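Local structure of putative transcription regulator (Lactobacillus plantarum, 3K69) at residues H16-L21 with L72-M77; R46-V51 with D84-P89. The protein is probably a DNA-binding transcriptional regulator of the Rrf2 type, working as a dimer with winged helix-turn-helix domains. One frame throughout, in Å; residues are numbered along the deposited sequence.

Interaction 1: residues H16-L21 with L72-M77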
ATOM      1  N   HIS A  16       8.476   8.902  14.750  1.00 15.87           N
ATOM      2  CA  HIS A  16       9.359   8.646  15.882  1.00 17.62           C
ATOM      3  C   HIS A  16      10.196   9.913  16.244  1.00 17.34           C
ATOM      4  O   HIS A  16      10.339  10.272  17.432  1.00 15.18           O
ATOM      5  CB  HIS A  16      10.238   7.442  15.555  1.00 19.11           C
ATOM      6  CG  HIS A  16      10.896   6.830  16.733  1.00 24.84           C
ATOM      7  ND1 HIS A  16      11.226   5.489  16.787  1.00 26.87           N
ATOM      8  CD2 HIS A  16      11.295   7.370  17.914  1.00 34.68           C
ATOM      9  CE1 HIS A  16      11.808   5.238  17.949  1.00 32.66           C
ATOM     10  NE2 HIS A  16      11.850   6.360  18.654  1.00 29.96           N
ATOM     11  N   SER A  17      10.694  10.626  15.225  1.00 18.81           N
ATOM     12  CA  SER A  17      11.488  11.823  15.464  1.00 16.98           C
ATOM     13  C   SER A  17      10.658  12.944  16.107  1.00 17.10           C
ATOM     14  O   SER A  17      11.096  13.585  17.081  1.00 14.87           O
ATOM     15  CB  SER A  17      12.159  12.303  14.159  1.00 18.45           C
ATOM     16  OG  SER A  17      13.113  11.357  13.692  1.00 19.59           O
ATOM     17  N   ILE A  18       9.461  13.188  15.571  1.00 16.90           N
ATOM     18  CA  ILE A  18       8.539  14.151  16.189  1.00 16.46           C
ATOM     19  C   ILE A  18       8.219  13.781  17.639  1.00 17.79           C
ATOM     20  O   ILE A  18       8.221  14.643  18.510  1.00 17.09           O
ATOM     21  CB  ILE A  18       7.246  14.336  15.371  1.00 15.54           C
ATOM     22  CG1 ILE A  18       7.612  14.889  13.978  1.00 19.23           C
ATOM     23  CG2 ILE A  18       6.296  15.296  16.117  1.00 17.44           C
ATOM     24  CD1 ILE A  18       6.505  14.772  12.907  1.00 16.83           C
ATOM     25  N   LEU A  19       7.934  12.515  17.904  1.00 16.81           N
ATOM     26  CA  LEU A  19       7.655  12.112  19.282  1.00 17.67           C
ATOM     27  C   LEU A  19       8.875  12.334  20.192  1.00 15.16           C
ATOM     28  O   LEU A  19       8.744  12.792  21.323  1.00 14.59           O
ATOM     29  CB  LEU A  19       7.172  10.674  19.358  1.00 17.35           C
ATOM     30  CG  LEU A  19       5.815  10.363  18.728  1.00 17.34           C
ATOM     31  CD1 LEU A  19       5.756   8.862  18.509  1.00 13.93           C
ATOM     32  CD2 LEU A  19       4.691  10.867  19.567  1.00 18.17           C
ATOM     33  N   TYR A  20      10.061  12.060  19.680  1.00 19.11           N
ATOM     34  CA  TYR A  20      11.269  12.216  20.463  1.00 16.42           C
ATOM     35  C   TYR A  20      11.486  13.688  20.796  1.00 19.91           C
ATOM     36  O   TYR A  20      11.724  14.050  21.973  1.00 18.86           O
ATOM     37  CB  TYR A  20      12.484  11.653  19.743  1.00 17.69           C
ATOM     38  CG  TYR A  20      13.721  11.650  20.611  1.00 17.12           C
ATOM     39  CD1 TYR A  20      14.007  10.550  21.430  1.00 21.57           C
ATOM     40  CD2 TYR A  20      14.587  12.752  20.652  1.00 19.15           C
ATOM     41  CE1 TYR A  20      15.144  10.521  22.253  1.00 20.41           C
ATOM     42  CE2 TYR A  20      15.739  12.737  21.492  1.00 17.33           C
ATOM     43  CZ  TYR A  20      16.013  11.609  22.269  1.00 13.74           C
ATOM     44  OH  TYR A  20      17.115  11.564  23.108  1.00 14.97           O
ATOM     45  N   LEU A  21      11.357  14.535  19.773  1.00 17.97           N
ATOM     46  CA  LEU A  21      11.499  15.978  19.967  1.00 19.01           C
ATOM     47  C   LEU A  21      10.424  16.573  20.922  1.00 19.07           C
ATOM     48  O   LEU A  21      10.720  17.478  21.692  1.00 15.29           O
ATOM     49  CB  LEU A  21      11.549  16.698  18.621  1.00 17.20           C
ATOM     50  CG  LEU A  21      12.777  16.346  17.751  1.00 17.55           C
ATOM     51  CD1 LEU A  21      12.677  16.890  16.361  1.00 17.96           C
ATOM     52  CD2 LEU A  21      14.119  16.729  18.394  1.00 16.67           C
ATOM     53  N   LEU A  72       6.016  23.307  17.981  1.00 22.35           N
ATOM     54  CA  LEU A  72       4.617  23.321  17.558  1.00 22.88           C
ATOM     55  C   LEU A  72       3.871  22.144  18.222  1.00 21.71           C
ATOM     56  O   LEU A  72       4.498  21.260  18.835  1.00 20.38           O
ATOM     57  CB  LEU A  72       4.514  23.293  16.030  1.00 21.02           C
ATOM     58  CG  LEU A  72       5.173  24.488  15.299  1.00 25.10           C
ATOM     59  CD1 LEU A  72       5.337  24.135  13.826  1.00 23.13           C
ATOM     60  CD2 LEU A  72       4.353  25.778  15.437  1.00 20.91           C
ATOM     61  N   ALA A  73       2.538  22.166  18.119  1.00 20.02           N
ATOM     62  CA  ALA A  73       1.673  21.197  18.783  1.00 17.24           C
ATOM     63  C   ALA A  73       1.434  20.004  17.888  1.00 18.06           C
ATOM     64  O   ALA A  73       1.091  20.177  16.707  1.00 13.00           O
ATOM     65  CB  ALA A  73       0.316  21.840  19.121  1.00 14.86           C
ATOM     66  N   LEU A  74       1.533  18.803  18.454  1.00 18.33           N
ATOM     67  CA  LEU A  74       1.141  17.554  17.783  1.00 18.80           C
ATOM     68  C   LEU A  74      -0.311  17.589  17.293  1.00 21.04           C
ATOM     69  O   LEU A  74      -0.629  17.021  16.258  1.00 18.47           O
ATOM     70  CB  LEU A  74       1.292  16.353  18.718  1.00 19.69           C
ATOM     71  CG  LEU A  74       2.655  15.970  19.330  1.00 30.81           C
ATOM     72  CD1 LEU A  74       2.703  14.455  19.685  1.00 25.65           C
ATOM     73  CD2 LEU A  74       3.834  16.331  18.474  1.00 16.13           C
ATOM     74  N   ALA A  75      -1.190  18.280  18.025  1.00 18.45           N
ATOM     75  CA  ALA A  75      -2.595  18.379  17.625  1.00 18.19           C
ATOM     76  C   ALA A  75      -2.744  19.109  16.285  1.00 17.95           C
ATOM     77  O   ALA A  75      -3.694  18.886  15.578  1.00 17.47           O
ATOM     78  CB  ALA A  75      -3.469  19.015  18.736  1.00 15.95           C
ATOM     79  N   ASP A  76      -1.759  19.915  15.905  1.00 19.10           N
ATOM     80  CA  ASP A  76      -1.826  20.664  14.635  1.00 18.69           C
ATOM     81  C   ASP A  76      -1.146  19.992  13.445  1.00 18.72           C
ATOM     82  O   ASP A  76      -1.062  20.577  12.367  1.00 18.70           O
ATOM     83  CB  ASP A  76      -1.265  22.081  14.849  1.00 19.08           C
ATOM     84  CG  ASP A  76      -2.054  22.851  15.920  1.00 18.57           C
ATOM     85  OD1 ASP A  76      -3.290  22.839  15.837  1.00 22.31           O
ATOM     86  OD2 ASP A  76      -1.459  23.466  16.820  1.00 24.11           O
HETATM   87  N   MSE A  77      -0.690  18.762  13.648  1.00 15.95           N
HETATM   88  CA  MSE A  77      -0.047  17.944  12.623  1.00 17.83           C
HETATM   89  C   MSE A  77      -0.958  16.811  12.205  1.00 18.50           C
HETATM   90  O   MSE A  77      -1.048  15.787  12.888  1.00 15.95           O
HETATM   91  CB  MSE A  77       1.231  17.356  13.158  1.00 16.68           C
HETATM   92  CG  MSE A  77       2.150  18.411  13.668  1.00 22.78           C
HETATM   93 SE   MSE A  77       3.762  17.648  14.465  0.75 25.02          SE
HETATM   94  CE  MSE A  77       4.545  19.347  15.067  1.00 22.37           C
TER

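Interaction 2: residues R46-V51 with D84-P89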
ATOM      1  N   ARG A  46      18.753  11.682   7.916  1.00 33.13           N
ATOM      2  CA  ARG A  46      19.143  13.064   7.631  1.00 32.84           C
ATOM      3  C   ARG A  46      18.189  13.687   6.631  1.00 28.13           C
ATOM      4  O   ARG A  46      17.775  14.835   6.787  1.00 27.00           O
ATOM      5  CB  ARG A  46      20.607  13.096   7.114  1.00 32.27           C
ATOM      6  CG  ARG A  46      21.109  14.417   6.460  1.00 37.81           C
ATOM      7  CD  ARG A  46      22.663  14.357   6.078  1.00 38.74           C
ATOM      8  NE  ARG A  46      23.278  15.675   5.819  1.00 40.64           N
ATOM      9  CZ  ARG A  46      23.433  16.648   6.741  1.00 48.41           C
ATOM     10  NH1 ARG A  46      23.010  16.507   8.005  1.00 53.53           N
ATOM     11  NH2 ARG A  46      24.004  17.799   6.402  1.00 38.16           N
ATOM     12  N   ASN A  47      17.837  12.925   5.612  1.00 23.54           N
ATOM     13  CA  ASN A  47      16.938  13.419   4.601  1.00 27.28           C
ATOM     14  C   ASN A  47      15.550  13.718   5.140  1.00 24.66           C
ATOM     15  O   ASN A  47      14.983  14.754   4.828  1.00 24.92           O
ATOM     16  CB  ASN A  47      16.826  12.466   3.410  1.00 27.95           C
ATOM     17  CG  ASN A  47      15.937  13.026   2.315  1.00 31.82           C
ATOM     18  OD1 ASN A  47      16.282  14.016   1.672  1.00 39.65           O
ATOM     19  ND2 ASN A  47      14.763  12.419   2.126  1.00 33.77           N
ATOM     20  N   ILE A  48      14.997  12.811   5.931  1.00 25.27           N
ATOM     21  CA  ILE A  48      13.648  13.029   6.484  1.00 25.74           C
ATOM     22  C   ILE A  48      13.613  14.224   7.456  1.00 22.43           C
ATOM     23  O   ILE A  48      12.684  15.010   7.418  1.00 20.79           O
ATOM     24  CB  ILE A  48      13.086  11.732   7.128  1.00 26.90           C
ATOM     25  CG1 ILE A  48      12.658  10.792   6.011  1.00 27.36           C
ATOM     26  CG2 ILE A  48      11.836  12.029   8.014  1.00 30.14           C
ATOM     27  CD1 ILE A  48      11.523  11.394   5.116  1.00 32.53           C
ATOM     28  N   LEU A  49      14.633  14.361   8.301  1.00 20.55           N
ATOM     29  CA  LEU A  49      14.691  15.479   9.244  1.00 22.21           C
ATOM     30  C   LEU A  49      14.751  16.807   8.463  1.00 21.65           C
ATOM     31  O   LEU A  49      14.123  17.775   8.854  1.00 20.75           O
ATOM     32  CB  LEU A  49      15.859  15.342  10.200  1.00 22.02           C
ATOM     33  CG  LEU A  49      15.806  14.196  11.210  1.00 26.34           C
ATOM     34  CD1 LEU A  49      17.122  14.165  12.018  1.00 29.52           C
ATOM     35  CD2 LEU A  49      14.611  14.295  12.129  1.00 30.18           C
ATOM     36  N   SER A  50      15.485  16.800   7.351  1.00 17.74           N
ATOM     37  CA  SER A  50      15.599  17.946   6.459  1.00 20.16           C
ATOM     38  C   SER A  50      14.259  18.282   5.816  1.00 21.65           C
ATOM     39  O   SER A  50      13.837  19.433   5.842  1.00 20.29           O
ATOM     40  CB  SER A  50      16.656  17.677   5.404  1.00 21.14           C
ATOM     41  OG  SER A  50      16.498  18.522   4.303  1.00 26.56           O
ATOM     42  N   VAL A  51      13.565  17.264   5.309  1.00 22.09           N
ATOM     43  CA  VAL A  51      12.209  17.428   4.735  1.00 21.59           C
ATOM     44  C   VAL A  51      11.221  17.994   5.788  1.00 19.28           C
ATOM     45  O   VAL A  51      10.408  18.879   5.497  1.00 18.14           O
ATOM     46  CB  VAL A  51      11.696  16.092   4.105  1.00 20.42           C
ATOM     47  CG1 VAL A  51      10.245  16.196   3.660  1.00 24.30           C
ATOM     48  CG2 VAL A  51      12.546  15.711   2.911  1.00 24.86           C
ATOM     49  N   ASP A  84       1.522  11.752   3.560  1.00 18.64           N
ATOM     50  CA  ASP A  84       1.603  12.171   2.184  1.00 17.90           C
ATOM     51  C   ASP A  84       2.945  12.833   1.897  1.00 20.62           C
ATOM     52  O   ASP A  84       3.522  12.634   0.813  1.00 18.81           O
ATOM     53  CB  ASP A  84       0.433  13.085   1.792  1.00 19.79           C
ATOM     54  CG  ASP A  84      -0.941  12.402   1.869  1.00 28.84           C
ATOM     55  OD1 ASP A  84      -1.068  11.137   1.916  1.00 23.68           O
ATOM     56  OD2 ASP A  84      -1.922  13.175   1.915  1.00 22.84           O
ATOM     57  N   LEU A  85       3.472  13.585   2.870  1.00 19.98           N
ATOM     58  CA  LEU A  85       4.792  14.193   2.718  1.00 19.02           C
ATOM     59  C   LEU A  85       5.910  13.160   2.704  1.00 17.89           C
ATOM     60  O   LEU A  85       6.782  13.201   1.852  1.00 19.52           O
ATOM     61  CB  LEU A  85       5.036  15.257   3.804  1.00 21.64           C
ATOM     62  CG  LEU A  85       6.369  16.032   3.814  1.00 20.48           C
ATOM     63  CD1 LEU A  85       6.565  16.879   2.526  1.00 24.20           C
ATOM     64  CD2 LEU A  85       6.438  16.868   5.115  1.00 21.08           C
ATOM     65  N   THR A  86       5.891  12.230   3.631  1.00 20.17           N
ATOM     66  CA  THR A  86       6.979  11.284   3.775  1.00 20.41           C
ATOM     67  C   THR A  86       6.902  10.134   2.777  1.00 22.72           C
ATOM     68  O   THR A  86       7.919   9.547   2.462  1.00 21.61           O
ATOM     69  CB  THR A  86       7.055  10.742   5.223  1.00 20.54           C
ATOM     70  OG1 THR A  86       5.857  10.046   5.551  1.00 19.51           O
ATOM     71  CG2 THR A  86       7.280  11.895   6.228  1.00 22.21           C
ATOM     72  N   ILE A  87       5.695   9.799   2.310  1.00 22.90           N
ATOM     73  CA  ILE A  87       5.496   8.715   1.338  1.00 23.04           C
ATOM     74  C   ILE A  87       4.653   9.296   0.200  1.00 23.26           C
ATOM     75  O   ILE A  87       3.470   9.086   0.160  1.00 22.54           O
ATOM     76  CB  ILE A  87       4.862   7.440   1.991  1.00 21.63           C
ATOM     77  CG1 ILE A  87       5.747   6.938   3.134  1.00 25.64           C
ATOM     78  CG2 ILE A  87       4.703   6.285   0.958  1.00 21.18           C
ATOM     79  CD1 ILE A  87       5.214   5.764   3.830  1.00 20.67           C
ATOM     80  N   PRO A  88       5.268  10.069  -0.715  1.00 21.58           N
ATOM     81  CA  PRO A  88       4.435  10.828  -1.680  1.00 23.88           C
ATOM     82  C   PRO A  88       3.587   9.930  -2.614  1.00 25.78           C
ATOM     83  O   PRO A  88       3.974   8.809  -2.889  1.00 23.83           O
ATOM     84  CB  PRO A  88       5.463  11.663  -2.478  1.00 25.50           C
ATOM     85  CG  PRO A  88       6.742  11.579  -1.714  1.00 23.72           C
ATOM     86  CD  PRO A  88       6.705  10.319  -0.897  1.00 22.98           C
ATOM     87  N   PRO A  89       2.403  10.390  -3.034  1.00 28.46           N
ATOM     88  CA  PRO A  89       1.572   9.549  -3.919  1.00 29.94           C
ATOM     89  C   PRO A  89       2.286   9.098  -5.222  1.00 30.49           C
ATOM     90  O   PRO A  89       2.962   9.893  -5.855  1.00 29.07           O
ATOM     91  CB  PRO A  89       0.362  10.454  -4.244  1.00 31.09           C
ATOM     92  CG  PRO A  89       0.292  11.431  -3.114  1.00 33.13           C
ATOM     93  CD  PRO A  89       1.726  11.642  -2.654  1.00 31.11           C
TER

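Interaction 1: residues H16-L21 with L72-M77
Ile18 presses its CG2 methyl into a notch between Leu74 and Met77, the latter a selenomethionine. One wall of the notch is Leu74 CD2, 3.6 Å from Ile18 CG2; the other is the selenium, with Met77 SE 3.8 Å from Ile18 CG2. The two walls stand 4.2 Å apart, measured from Leu74 CD2 to Met77 SE, so the methyl is lodged across their gap without passing between them. Ile18 holds its CG1 arm beside its own backbone N (chi1 -61°), which leaves CG2 as the bump that meets the loop. Ile18 and the two loop side chains run antiparallel, overlapping flank to flank. Leu74 and Met77 are joined across the 3-10 turn by a hydrogen bond from Met77 N to Leu74 O, 3.1 Å, which probably helps set the two walls side by side. Beyond CG the Met77 chain runs extended, carrying the selenium up to the helix.

Leu74 serves as a fork. While CD2 meets Ile18, its other prong reaches Leu19, more loosely, with Leu74 CD1 4.1 Å from Leu19 CD2. The two leucines cross at about a right angle. Leu19 starts out pointing away from the loop, and its branched end comes back within reach of Leu74. No hydrogen bond crosses this contact; it is an apolar fit between buried side chains.

Helix 9-22 thus rests on the linker that leads from strand 67-69 to helix 79-86. Met140, on helix 140-148, touches Leu19, Leu74 and Met77 and pairs with Met77 through the backbone, and Gln144 of the same helix lies against Leu74. Leu19 also packs on Ile116 of the second subunit, bringing this small core to the edge of the dimer interface.

Interaction 2: residues R46-V51 with D84-P89
Val51 and Leu85 form the tight part of this contact. A single methyl, Val51 CG1, rests on the branch point of the leucine, 3.9 Å from Leu85 CG. The same methyl is 3.9 Å from Leu85 CD1 and 4.1 Å from Leu85 CD2, so it sits against the whole isopropyl end. Val51 swings CG1 opposite its backbone N (chi1 173°), and Leu85 likewise extends CG from its own N (chi1 -179°); the two side chains lie alongside each other, pointing opposite ways.

One turn away the fit is looser. Ile48 CD1 stands 4.4 Å from Thr86 CG2, although this pair is the more deeply buried. Helix 46-54 probably corresponds to the recognition helix of the winged helix-turn-helix fold expected of this family, and here it is met by the end of helix 79-86, which follows the probable wing, strands 59-61 and 67-69. Helix 9-22 fills in beside the looser pair: Asp10 touches Ile48, and Phe11 and Ala14 touch Thr86. The hydroxyl of Thr86 takes no part across the contact, being hydrogen-bonded from OG1 to Leu82 O in its own helix.

The Val51-Leu85 pair, packed more closely, is nevertheless partly exposed, with His55 and Tyr57 lying against Leu85. Past Thr86 the chain leaves the helix at Ile87 and runs into solvent-exposed Pro88 and Pro89. The Asp84 carboxylate is held by a salt bridge to Arg132 and a hydrogen bond to His136, near the end of the long helix 111-136.

The centres of interactions 1 and 2 lie 15 Å apart, and their segments alternate along the chain: 16-21, 46-51, 72-77, then 84-89. Helix 9-22 is common ground, supplying one side of interaction 1 and flanking interaction 2 through its earlier residues. The two meet directly where Ser17 OG lies 3.6 Å from Leu49 CD2. Segment 72-77 precedes helix 79-86 and 84-89 includes its end, so the chain leaving the probable wing is held to the helical part of the probable DNA-binding domain at two places. Interaction 1 borders the second subunit, whereas interaction 2, which no other chain of the assembly touches, lies behind the likely recognition helix.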